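Local coordinates for GH26C (Muricauda sp. MAR_2010_75, PDB 6Q78), which probably hydrolyses internal beta-1,4-mannosidic linkages of mannans, as an endo-mannanase of glycoside hydrolase family 26, at residues A[223-229]-A[268-274]; A[296-301]-A[313-317]; A[179-184]-A[234-240]. All blocks are in the same frame, centred on the assembly; numbering follows the deposited sequence.

Interaction 1. Residues A[223-229]-A[268-274]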
loop_
_atom_site.group_PDB
_atom_site.type_symbol
_atom_site.label_atom_id
_atom_site.label_comp_id
_atom_site.label_asym_id
_atom_site.label_seq_id
_atom_site.Cartn_x
_atom_site.Cartn_y
_atom_site.Cartn_z
ATOM N N ARG A 223 4.398 0.473 -3.747
ATOM C CA ARG A 223 3.244 -0.117 -4.445
ATOM C C ARG A 223 2.860 0.761 -5.625
ATOM O O ARG A 223 1.885 1.513 -5.533
ATOM C CB ARG A 223 2.070 -0.255 -3.462
ATOM C CG ARG A 223 0.863 -1.007 -4.007
ATOM C CD ARG A 223 -0.142 -1.254 -2.886
ATOM N NE ARG A 223 -0.762 -0.014 -2.414
ATOM C CZ ARG A 223 -1.933 0.460 -2.849
ATOM N NH1 ARG A 223 -2.641 -0.164 -3.788
ATOM N NH2 ARG A 223 -2.426 1.565 -2.317
ATOM N N PRO A 224 3.600 0.713 -6.738
ATOM C CA PRO A 224 3.366 1.649 -7.847
ATOM C C PRO A 224 2.339 1.111 -8.838
ATOM O O PRO A 224 2.080 -0.102 -8.916
ATOM C CB PRO A 224 4.731 1.695 -8.544
ATOM C CG PRO A 224 5.261 0.273 -8.336
ATOM C CD PRO A 224 4.821 -0.100 -6.910
ATOM N N PHE A 225 1.761 2.048 -9.607
ATOM C CA PHE A 225 0.902 1.684 -10.756
ATOM C C PHE A 225 -0.210 0.735 -10.324
ATOM O O PHE A 225 -0.527 -0.262 -10.978
ATOM C CB PHE A 225 1.742 1.160 -11.946
ATOM C CG PHE A 225 2.864 2.103 -12.310
ATOM C CD1 PHE A 225 2.546 3.363 -12.808
ATOM C CD2 PHE A 225 4.200 1.766 -12.115
ATOM C CE1 PHE A 225 3.546 4.277 -13.102
ATOM C CE2 PHE A 225 5.213 2.662 -12.414
ATOM C CZ PHE A 225 4.874 3.919 -12.926
ATOM N N HIS A 226 -0.840 1.101 -9.209
ATOM C CA HIS A 226 -1.876 0.255 -8.623
ATOM C C HIS A 226 -3.228 0.411 -9.333
ATOM O O HIS A 226 -3.501 1.382 -10.058
ATOM C CB HIS A 226 -2.032 0.592 -7.124
ATOM C CG HIS A 226 -2.526 1.987 -6.859
ATOM N ND1 HIS A 226 -1.873 3.110 -7.338
ATOM C CD2 HIS A 226 -3.594 2.444 -6.150
ATOM C CE1 HIS A 226 -2.521 4.188 -6.949
ATOM N NE2 HIS A 226 -3.562 3.820 -6.215
ATOM N N GLU A 227 -4.098 -0.563 -9.101
ATOM C CA GLU A 227 -5.455 -0.504 -9.656
ATOM C C GLU A 227 -5.440 -0.385 -11.166
ATOM O O GLU A 227 -6.351 0.214 -11.767
ATOM C CB GLU A 227 -6.299 0.621 -9.011
ATOM C CG GLU A 227 -6.435 0.400 -7.480
ATOM C CD GLU A 227 -7.123 1.522 -6.746
ATOM O OE1 GLU A 227 -7.631 2.460 -7.358
ATOM O OE2 GLU A 227 -7.124 1.468 -5.484
ATOM N N PHE A 228 -4.458 -1.036 -11.793
ATOM C CA PHE A 228 -4.232 -0.963 -13.231
ATOM C C PHE A 228 -5.262 -1.753 -14.034
ATOM O O PHE A 228 -5.244 -1.670 -15.280
ATOM C CB PHE A 228 -2.846 -1.577 -13.494
ATOM C CG PHE A 228 -2.725 -3.008 -12.991
ATOM C CD1 PHE A 228 -3.225 -4.060 -13.750
ATOM C CD2 PHE A 228 -2.167 -3.289 -11.760
ATOM C CE1 PHE A 228 -3.148 -5.358 -13.269
ATOM C CE2 PHE A 228 -2.073 -4.600 -11.279
ATOM C CZ PHE A 228 -2.580 -5.627 -12.046
ATOM N N ASP A 229 -6.138 -2.509 -13.368
ATOM C CA ASP A 229 -7.243 -3.193 -14.043
ATOM C C ASP A 229 -8.449 -2.293 -14.243
ATOM O O ASP A 229 -9.339 -2.644 -15.036
ATOM C CB ASP A 229 -7.605 -4.507 -13.316
ATOM C CG ASP A 229 -7.841 -4.320 -11.805
ATOM O OD1 ASP A 229 -7.390 -3.300 -11.248
ATOM O OD2 ASP A 229 -8.475 -5.218 -11.193
ATOM N N ALA A 268 5.343 -4.077 -4.058
ATOM C CA ALA A 268 3.974 -4.577 -3.931
ATOM C C ALA A 268 3.197 -4.346 -5.223
ATOM O O ALA A 268 3.143 -3.229 -5.729
ATOM C CB ALA A 268 3.266 -3.843 -2.773
ATOM N N PHE A 269 2.554 -5.407 -5.708
ATOM C CA PHE A 269 1.737 -5.432 -6.914
ATOM C C PHE A 269 0.281 -5.480 -6.474
ATOM O O PHE A 269 -0.097 -6.372 -5.703
ATOM C CB PHE A 269 2.078 -6.746 -7.649
ATOM C CG PHE A 269 1.200 -7.079 -8.843
ATOM C CD1 PHE A 269 1.438 -6.479 -10.086
ATOM C CD2 PHE A 269 0.221 -8.066 -8.750
ATOM C CE1 PHE A 269 0.667 -6.827 -11.211
ATOM C CE2 PHE A 269 -0.553 -8.413 -9.875
ATOM C CZ PHE A 269 -0.335 -7.785 -11.096
ATOM N N SER A 270 -0.559 -4.586 -6.984
ATOM C CA SER A 270 -1.954 -4.581 -6.522
ATOM C C SER A 270 -2.934 -4.073 -7.560
ATOM O O SER A 270 -3.072 -2.856 -7.768
ATOM C CB SER A 270 -2.121 -3.830 -5.206
ATOM O OG SER A 270 -1.828 -2.471 -5.425
ATOM N N PRO A 271 -3.685 -4.977 -8.189
ATOM C CA PRO A 271 -4.868 -4.566 -8.963
ATOM C C PRO A 271 -5.952 -4.103 -8.002
ATOM O O PRO A 271 -5.801 -4.188 -6.768
ATOM C CB PRO A 271 -5.320 -5.864 -9.645
ATOM C CG PRO A 271 -4.846 -6.968 -8.663
ATOM C CD PRO A 271 -3.503 -6.440 -8.127
ATOM N N ASP A 272 -7.052 -3.620 -8.570
ATOM C CA ASP A 272 -8.286 -3.436 -7.820
ATOM C C ASP A 272 -8.946 -4.808 -7.722
ATOM O O ASP A 272 -8.233 -5.785 -7.497
ATOM C CB ASP A 272 -9.159 -2.410 -8.526
ATOM C CG ASP A 272 -10.134 -1.727 -7.601
ATOM O OD1 ASP A 272 -11.266 -2.246 -7.476
ATOM O OD2 ASP A 272 -9.797 -0.661 -7.031
ATOM N N ASN A 273 -10.268 -4.902 -7.839
ATOM C CA ASN A 273 -10.970 -6.149 -7.522
ATOM C C ASN A 273 -11.568 -6.840 -8.747
ATOM O O ASN A 273 -12.464 -7.679 -8.597
ATOM C CB ASN A 273 -12.069 -5.901 -6.485
ATOM C CG ASN A 273 -13.208 -5.068 -7.066
ATOM O OD1 ASN A 273 -13.253 -4.841 -8.272
ATOM N ND2 ASN A 273 -14.141 -4.659 -6.235
ATOM N N ARG A 274 -11.061 -6.531 -9.938
ATOM C CA ARG A 274 -11.687 -6.939 -11.194
ATOM C C ARG A 274 -11.074 -8.243 -11.711
ATOM O O ARG A 274 -10.561 -8.334 -12.816
ATOM C CB ARG A 274 -11.570 -5.826 -12.228
ATOM C CG ARG A 274 -12.368 -4.589 -11.813
ATOM C CD ARG A 274 -11.986 -3.408 -12.721
ATOM N NE ARG A 274 -12.425 -3.694 -14.075
ATOM C CZ ARG A 274 -13.617 -3.370 -14.564
ATOM N NH1 ARG A 274 -14.508 -2.742 -13.806
ATOM N NH2 ARG A 274 -13.916 -3.677 -15.816
HETATM O O HOH W 1 0.968 -2.012 -7.369
HETATM O O HOH W 2 -7.713 -7.660 -12.124
#
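Ala268 and Arg223 begin the contact side by side at the ends of two neighbouring parallel strands, their CB atoms 3.8 Å apart and Arg223 CA giving a C-H...O contact to Ala268 O. A water also donates to Ala268 O and to Pro224 O, with a weak bond from Ser270 N, and so spans the two backbones. The side chain of Phe269 starts away from the other segment, yet its ring returns to Phe228: the two CZ atoms are 3.3 Å apart, with the ring planes oblique at 39°. Ser270 serves twice. Its O accepts a nearly straight, in-plane bond of 2.8 Å from Glu227 N, while its OG takes Arg223 NH1 at 2.9 Å, at the edge of the guanidinium. The same guanidinium makes salt bridges with Glu335 and Asp297. Pro271 packs its CB on Phe228 CZ at 3.7 Å.

From Asp272 onward the contact rests largely on the carboxylate of Asp229. Asp272 N is held by Asp229 OD1 at 2.7 Å on the syn side, and Asp272 OD2 comes to 3.5 Å from Glu227 CD, the two carboxylates nearly perpendicular at 87°. Glu227 OE1 is taken by Trp232. Farther on, Arg274 N reaches Asp229 OD2 at 3.2 Å, and a second water joins that oxygen to Arg274 O, weakly at the latter. Asp229 can serve both amides because its CG stands between its own N and carbonyl carbon (chi1 52°), bringing the carboxylate to the turning chain.

The chemistry thus passes from strand packing, through Ser270's two bonds and the Phe228-Phe269 contact, to a carboxylate accepting from two backbone amides. This is consistent with a firmly held wall at the C-terminal mouth of the TIM barrel, where His226 NE2 and Glu227 OE2 hydrogen-bond a Tris molecule, probably from the crystallisation liquor, which may mark the substrate pocket.

Interaction 2. Residues A[296-301]-A[313-317]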
loop_
_atom_site.group_PDB
_atom_site.type_symbol
_atom_site.label_atom_id
_atom_site.label_comp_id
_atom_site.label_asym_id
_atom_site.label_seq_id
_atom_site.Cartn_x
_atom_site.Cartn_y
_atom_site.Cartn_z
ATOM N N MET A 296 -4.227 -6.599 -3.371
ATOM C CA MET A 296 -5.368 -6.125 -4.148
ATOM C C MET A 296 -6.038 -5.024 -3.343
ATOM O O MET A 296 -5.939 -4.993 -2.107
ATOM C CB MET A 296 -6.394 -7.229 -4.451
ATOM C CG MET A 296 -7.080 -7.716 -3.168
ATOM S SD MET A 296 -8.383 -8.924 -3.508
ATOM C CE MET A 296 -9.513 -7.944 -4.558
ATOM N N ASP A 297 -6.692 -4.115 -4.055
ATOM C CA ASP A 297 -7.547 -3.102 -3.452
ATOM C C ASP A 297 -9.005 -3.524 -3.619
ATOM O O ASP A 297 -9.406 -4.047 -4.668
ATOM C CB ASP A 297 -7.326 -1.733 -4.095
ATOM C CG ASP A 297 -5.916 -1.213 -3.864
ATOM O OD1 ASP A 297 -5.196 -1.855 -3.086
ATOM O OD2 ASP A 297 -5.566 -0.158 -4.418
ATOM N N ASN A 298 -9.811 -3.312 -2.582
ATOM C CA ASN A 298 -11.223 -3.674 -2.709
ATOM C C ASN A 298 -12.097 -2.757 -1.865
ATOM O O ASN A 298 -12.203 -2.946 -0.641
ATOM C CB ASN A 298 -11.447 -5.130 -2.351
ATOM C CG ASN A 298 -12.756 -5.676 -2.921
ATOM O OD1 ASN A 298 -13.619 -4.901 -3.353
ATOM N ND2 ASN A 298 -12.905 -7.023 -2.945
ATOM N N TYR A 299 -12.758 -1.813 -2.530
ATOM C CA TYR A 299 -13.878 -1.088 -1.944
ATOM C C TYR A 299 -15.210 -1.575 -2.502
ATOM O O TYR A 299 -16.199 -1.628 -1.764
ATOM C CB TYR A 299 -13.773 0.406 -2.285
ATOM C CG TYR A 299 -12.474 1.055 -1.811
ATOM C CD1 TYR A 299 -11.318 1.021 -2.601
ATOM C CD2 TYR A 299 -12.400 1.645 -0.547
ATOM C CE1 TYR A 299 -10.140 1.651 -2.159
ATOM C CE2 TYR A 299 -11.239 2.207 -0.093
ATOM C CZ TYR A 299 -10.129 2.225 -0.912
ATOM O OH TYR A 299 -8.956 2.827 -0.446
ATOM N N GLY A 300 -15.243 -1.961 -3.774
ATOM C CA GLY A 300 -16.520 -2.223 -4.425
ATOM C C GLY A 300 -17.313 -3.363 -3.806
ATOM O O GLY A 300 -18.543 -3.276 -3.698
ATOM N N ASP A 301 -16.626 -4.441 -3.376
ATOM C CA ASP A 301 -17.386 -5.557 -2.828
ATOM C C ASP A 301 -17.924 -5.270 -1.438
ATOM O O ASP A 301 -18.815 -6.000 -0.977
ATOM C CB ASP A 301 -16.558 -6.834 -2.851
ATOM C CG ASP A 301 -16.268 -7.306 -4.268
ATOM O OD1 ASP A 301 -17.151 -7.154 -5.147
ATOM O OD2 ASP A 301 -15.146 -7.819 -4.495
ATOM N N ALA A 313 -15.462 -10.685 -1.936
ATOM C CA ALA A 313 -14.210 -10.154 -1.395
ATOM C C ALA A 313 -13.344 -11.263 -0.810
ATOM O O ALA A 313 -12.125 -11.285 -1.008
ATOM C CB ALA A 313 -14.493 -9.084 -0.335
ATOM N N ASN A 314 -13.957 -12.200 -0.089
ATOM C CA ASN A 314 -13.183 -13.304 0.468
ATOM C C ASN A 314 -12.615 -14.208 -0.624
ATOM O O ASN A 314 -11.456 -14.654 -0.530
ATOM C CB ASN A 314 -14.071 -14.105 1.414
ATOM C CG ASN A 314 -13.356 -15.284 2.038
ATOM O OD1 ASN A 314 -13.691 -16.438 1.751
ATOM N ND2 ASN A 314 -12.369 -15.003 2.899
ATOM N N GLN A 315 -13.410 -14.511 -1.643
ATOM C CA GLN A 315 -12.939 -15.368 -2.731
ATOM C C GLN A 315 -11.760 -14.733 -3.460
ATOM O O GLN A 315 -10.802 -15.425 -3.841
ATOM C CB GLN A 315 -14.082 -15.656 -3.714
ATOM C CG GLN A 315 -15.119 -16.597 -3.112
ATOM C CD GLN A 315 -16.406 -16.665 -3.892
ATOM O OE1 GLN A 315 -16.606 -15.924 -4.845
ATOM N NE2 GLN A 315 -17.291 -17.564 -3.484
ATOM N N LYS A 316 -11.827 -13.423 -3.710
ATOM C CA LYS A 316 -10.729 -12.795 -4.417
ATOM C C LYS A 316 -9.488 -12.742 -3.531
ATOM O O LYS A 316 -8.374 -13.026 -3.996
ATOM C CB LYS A 316 -11.172 -11.414 -4.889
ATOM C CG LYS A 316 -12.281 -11.458 -5.956
ATOM C CD LYS A 316 -12.877 -10.056 -6.122
ATOM C CE LYS A 316 -14.104 -10.081 -7.042
ATOM N NZ LYS A 316 -14.603 -8.651 -7.153
ATOM N N LEU A 317 -9.655 -12.427 -2.238
ATOM C CA LEU A 317 -8.491 -12.398 -1.352
ATOM C C LEU A 317 -7.880 -13.784 -1.191
ATOM O O LEU A 317 -6.654 -13.892 -0.985
ATOM C CB LEU A 317 -8.848 -11.755 -0.003
ATOM C CG LEU A 317 -7.670 -11.255 0.855
ATOM C CD1 LEU A 317 -6.792 -10.284 0.081
ATOM C CD2 LEU A 317 -8.190 -10.597 2.128
HETATM O O HOH W 3 -10.970 -8.756 -1.610
HETATM O O HOH W 4 -17.155 -7.992 -8.348
#
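Lys316 and Asp301 approach from opposite directions, and NZ meets OD2. The lysine chain is extended beyond CG, which carries NZ from the helix to Asp301 OD2; the resulting salt bridge is 2.8 Å long and uses the syn lone pair. Nearer the helix backbone, Met296 lies across Lys316 at about a right angle, its CE 3.9 Å from Lys316 CB, and its CG rests 4.2 Å from Leu317 CD1. A bend at chi3 (-60°) turns the methyl toward the base of the lysine. Ala313 CB lies against Asn298 ND2 at 3.7 Å.

What positions the carboxylate is Asn298. Its ND2 donates to Asp301 OD2 at 2.8 Å on the anti side, somewhat out of the carboxylate plane, while its OD1 accepts Asp301 N in an Asx motif. Bonds at both ends of the amide, including one from Asn273 ND2 to OD1, fix its rotation, and two donors, one of them charged, grip OD2 of the buried aspartate. A water carries the asparagine further, accepting from Asn298 ND2 and donating to Ala313 O at 2.8 Å. A second water accepts from Lys316 NZ and bonds weakly to Asp301 OD1.

Beyond this shell, Arg312 forms a salt bridge with Asp301 OD1, and Phe276 makes a cation-pi contact with Lys316. Such a cluster of opposite charges would probably keep the aspartate ionised. The contact belongs to a beta-alpha-beta unit: segment 296-298 of the strand and segment 313-317 of the helix run antiparallel (175°) with axes 10.2 Å apart, strand 330-336 flanks Met296 and Asn298, and helix 351-361 packs against Ala313 and Leu317.

Interaction 3. Residues A[179-184]-A[234-240]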
loop_
_atom_site.group_PDB
_atom_site.type_symbol
_atom_site.label_atom_id
_atom_site.label_comp_id
_atom_site.label_asym_id
_atom_site.label_seq_id
_atom_site.Cartn_x
_atom_site.Cartn_y
_atom_site.Cartn_z
ATOM N N ARG A 179 -4.114 10.417 -22.033
ATOM C CA ARG A 179 -4.573 9.093 -21.613
ATOM C C ARG A 179 -3.928 7.996 -22.449
ATOM O O ARG A 179 -3.453 6.985 -21.915
ATOM C CB ARG A 179 -6.084 8.994 -21.847
ATOM C CG ARG A 179 -6.925 9.846 -20.955
ATOM C CD ARG A 179 -8.372 9.357 -20.957
ATOM N NE ARG A 179 -9.100 9.687 -22.159
ATOM C CZ ARG A 179 -9.822 10.791 -22.305
ATOM N NH1 ARG A 179 -9.903 11.688 -21.320
ATOM N NH2 ARG A 179 -10.457 10.994 -23.441
ATOM N N GLU A 180 -3.941 8.171 -23.767
ATOM C CA GLU A 180 -3.556 7.108 -24.682
ATOM C C GLU A 180 -2.051 6.969 -24.830
ATOM O O GLU A 180 -1.584 5.935 -25.314
ATOM C CB GLU A 180 -4.252 7.309 -26.033
ATOM C CG GLU A 180 -5.757 7.093 -25.898
ATOM C CD GLU A 180 -6.523 7.256 -27.203
ATOM O OE1 GLU A 180 -5.892 7.466 -28.266
ATOM O OE2 GLU A 180 -7.773 7.179 -27.151
ATOM N N ASN A 181 -1.274 7.952 -24.390
ATOM C CA ASN A 181 0.158 7.924 -24.646
ATOM C C ASN A 181 1.042 8.105 -23.422
ATOM O O ASN A 181 2.258 7.938 -23.546
ATOM C CB ASN A 181 0.538 8.992 -25.680
ATOM C CG ASN A 181 -0.070 8.709 -27.032
ATOM O OD1 ASN A 181 0.494 7.954 -27.816
ATOM N ND2 ASN A 181 -1.259 9.267 -27.293
ATOM N N ALA A 182 0.488 8.404 -22.244
ATOM C CA ALA A 182 1.332 8.676 -21.086
ATOM C C ALA A 182 2.242 7.502 -20.750
ATOM O O ALA A 182 3.450 7.686 -20.567
ATOM C CB ALA A 182 0.456 9.076 -19.900
ATOM N N LEU A 183 1.676 6.292 -20.615
ATOM C CA LEU A 183 2.494 5.153 -20.185
ATOM C C LEU A 183 3.486 4.779 -21.274
ATOM O O LEU A 183 4.679 4.597 -21.016
ATOM C CB LEU A 183 1.620 3.943 -19.804
ATOM C CG LEU A 183 2.437 2.773 -19.221
ATOM C CD1 LEU A 183 1.658 1.969 -18.156
ATOM C CD2 LEU A 183 2.895 1.827 -20.289
ATOM N N LYS A 184 3.024 4.703 -22.516
ATOM C CA LYS A 184 3.950 4.426 -23.608
ATOM C C LYS A 184 5.126 5.399 -23.605
ATOM O O LYS A 184 6.263 5.010 -23.907
ATOM C CB LYS A 184 3.226 4.453 -24.968
ATOM C CG LYS A 184 2.171 3.346 -25.124
ATOM C CD LYS A 184 1.184 3.645 -26.264
ATOM C CE LYS A 184 0.050 2.625 -26.277
ATOM N NZ LYS A 184 -0.964 2.978 -27.313
ATOM N N TRP A 234 -3.919 6.499 -15.761
ATOM C CA TRP A 234 -3.373 6.403 -17.118
ATOM C C TRP A 234 -2.511 5.160 -17.322
ATOM O O TRP A 234 -2.213 4.810 -18.474
ATOM C CB TRP A 234 -2.640 7.704 -17.485
ATOM C CG TRP A 234 -1.615 8.156 -16.513
ATOM C CD1 TRP A 234 -1.794 9.055 -15.478
ATOM C CD2 TRP A 234 -0.232 7.738 -16.433
ATOM N NE1 TRP A 234 -0.614 9.227 -14.787
ATOM C CE2 TRP A 234 0.353 8.420 -15.337
ATOM C CE3 TRP A 234 0.543 6.823 -17.152
ATOM C CZ2 TRP A 234 1.693 8.265 -14.963
ATOM C CZ3 TRP A 234 1.881 6.650 -16.783
ATOM C CH2 TRP A 234 2.445 7.367 -15.673
ATOM N N TRP A 235 -2.131 4.466 -16.248
ATOM C CA TRP A 235 -1.497 3.165 -16.365
ATOM C C TRP A 235 -2.523 2.030 -16.429
ATOM O O TRP A 235 -2.138 0.864 -16.339
ATOM C CB TRP A 235 -0.494 2.955 -15.222
ATOM C CG TRP A 235 -1.057 3.202 -13.866
ATOM C CD1 TRP A 235 -1.721 2.289 -13.056
ATOM C CD2 TRP A 235 -0.959 4.410 -13.091
ATOM N NE1 TRP A 235 -2.077 2.888 -11.856
ATOM C CE2 TRP A 235 -1.590 4.169 -11.834
ATOM C CE3 TRP A 235 -0.393 5.663 -13.334
ATOM C CZ2 TRP A 235 -1.700 5.157 -10.837
ATOM C CZ3 TRP A 235 -0.493 6.652 -12.351
ATOM C CH2 TRP A 235 -1.148 6.395 -11.103
ATOM N N GLY A 236 -3.801 2.355 -16.592
ATOM C CA GLY A 236 -4.857 1.362 -16.652
ATOM C C GLY A 236 -4.912 0.581 -17.956
ATOM O O GLY A 236 -4.285 0.892 -18.967
ATOM N N GLN A 237 -5.706 -0.486 -17.922
ATOM C CA GLN A 237 -5.589 -1.536 -18.931
ATOM C C GLN A 237 -6.060 -1.106 -20.309
ATOM O O GLN A 237 -5.652 -1.735 -21.294
ATOM C CB GLN A 237 -6.330 -2.790 -18.470
ATOM C CG GLN A 237 -7.785 -2.601 -18.177
ATOM C CD GLN A 237 -8.669 -3.014 -19.366
ATOM O OE1 GLN A 237 -8.295 -3.876 -20.160
ATOM N NE2 GLN A 237 -9.836 -2.383 -19.493
ATOM N N SER A 238 -6.930 -0.093 -20.410
ATOM C CA SER A 238 -7.398 0.378 -21.704
ATOM C C SER A 238 -6.346 1.192 -22.431
ATOM O O SER A 238 -6.496 1.441 -23.640
ATOM C CB SER A 238 -8.625 1.280 -21.526
ATOM O OG SER A 238 -9.649 0.619 -20.811
ATOM N N PHE A 239 -5.302 1.613 -21.732
ATOM C CA PHE A 239 -4.346 2.568 -22.261
ATOM C C PHE A 239 -2.997 1.955 -22.572
ATOM O O PHE A 239 -2.143 2.647 -23.138
ATOM C CB PHE A 239 -4.162 3.704 -21.242
ATOM C CG PHE A 239 -5.451 4.247 -20.765
ATOM C CD1 PHE A 239 -6.331 4.830 -21.683
ATOM C CD2 PHE A 239 -5.839 4.111 -19.441
ATOM C CE1 PHE A 239 -7.560 5.285 -21.264
ATOM C CE2 PHE A 239 -7.066 4.587 -19.039
ATOM C CZ PHE A 239 -7.914 5.169 -19.936
ATOM N N CYS A 240 -2.784 0.677 -22.257
ATOM C CA CYS A 240 -1.504 0.045 -22.540
ATOM C C CYS A 240 -1.720 -1.454 -22.680
ATOM O O CYS A 240 -2.701 -2.014 -22.169
ATOM C CB CYS A 240 -0.457 0.342 -21.442
ATOM S SG CYS A 240 -0.937 -0.190 -19.774
HETATM O O HOH W 5 -1.309 5.974 -20.757
HETATM O O HOH W 6 0.090 4.745 -22.949
HETATM O O HOH W 7 -3.239 3.736 -25.786
#
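Leu183 reaches from its helix into the loop 234-240. Its CB lies 4.1 Å from Trp234 CE3. With CG anti to the backbone N (chi1 -175°), the two methyls are carried onward. CD1 touches Cys240 SG at 3.7 Å and also Trp235 CB. CD2 meets Cys240 CB at 3.8 Å. Ala182 adds its CB at 3.6 Å from Trp234 CE3, while Trp235 covers one face of the Trp234 indole, whose NE1 is bonded to Phe160 O. An alanine in place of Trp234 would probably leave a gap beside Ala182 and Leu183 and Phe160 O without its indole donor.

No direct hydrogen bond crosses the contact; waters do that work. One accepts from Leu183 N and bonds to Arg179 O at 2.6 Å and to Trp234 O, and another accepts from Lys184 N and lies between Glu180 O and Phe239 O. The helix is kinked here: the amides of Leu183 and Lys184 have no bond to the preceding turn and donate to these waters instead. This is a water-inserted helix turn, here at the flank of a TIM barrel, packed on the long loop that follows strand 220-223.

The chemistry of the three contacts differs with their place in the fold. Interactions 1 and 2 are buried, and both reach the parallel barrel sheet, through adjacent strands 265-269 and 293-298; they touch at several places, among them Asn273 O with Lys316 NZ. Interaction 3, its centre about 21 Å from the centre of the chain, is only partly buried and holds a short helix to a loop. It shares with interaction 1 the connection after strand 220-223, linked by the bond from Trp235 NE1 to His226 O. Interaction 1 relies on direct hydrogen bonds and aromatic packing, interaction 2 on a salt bridge and apolar packing between a strand end and the helix outside it. Waters supplement direct bonds in both, but replace them in the largely apolar interaction 3.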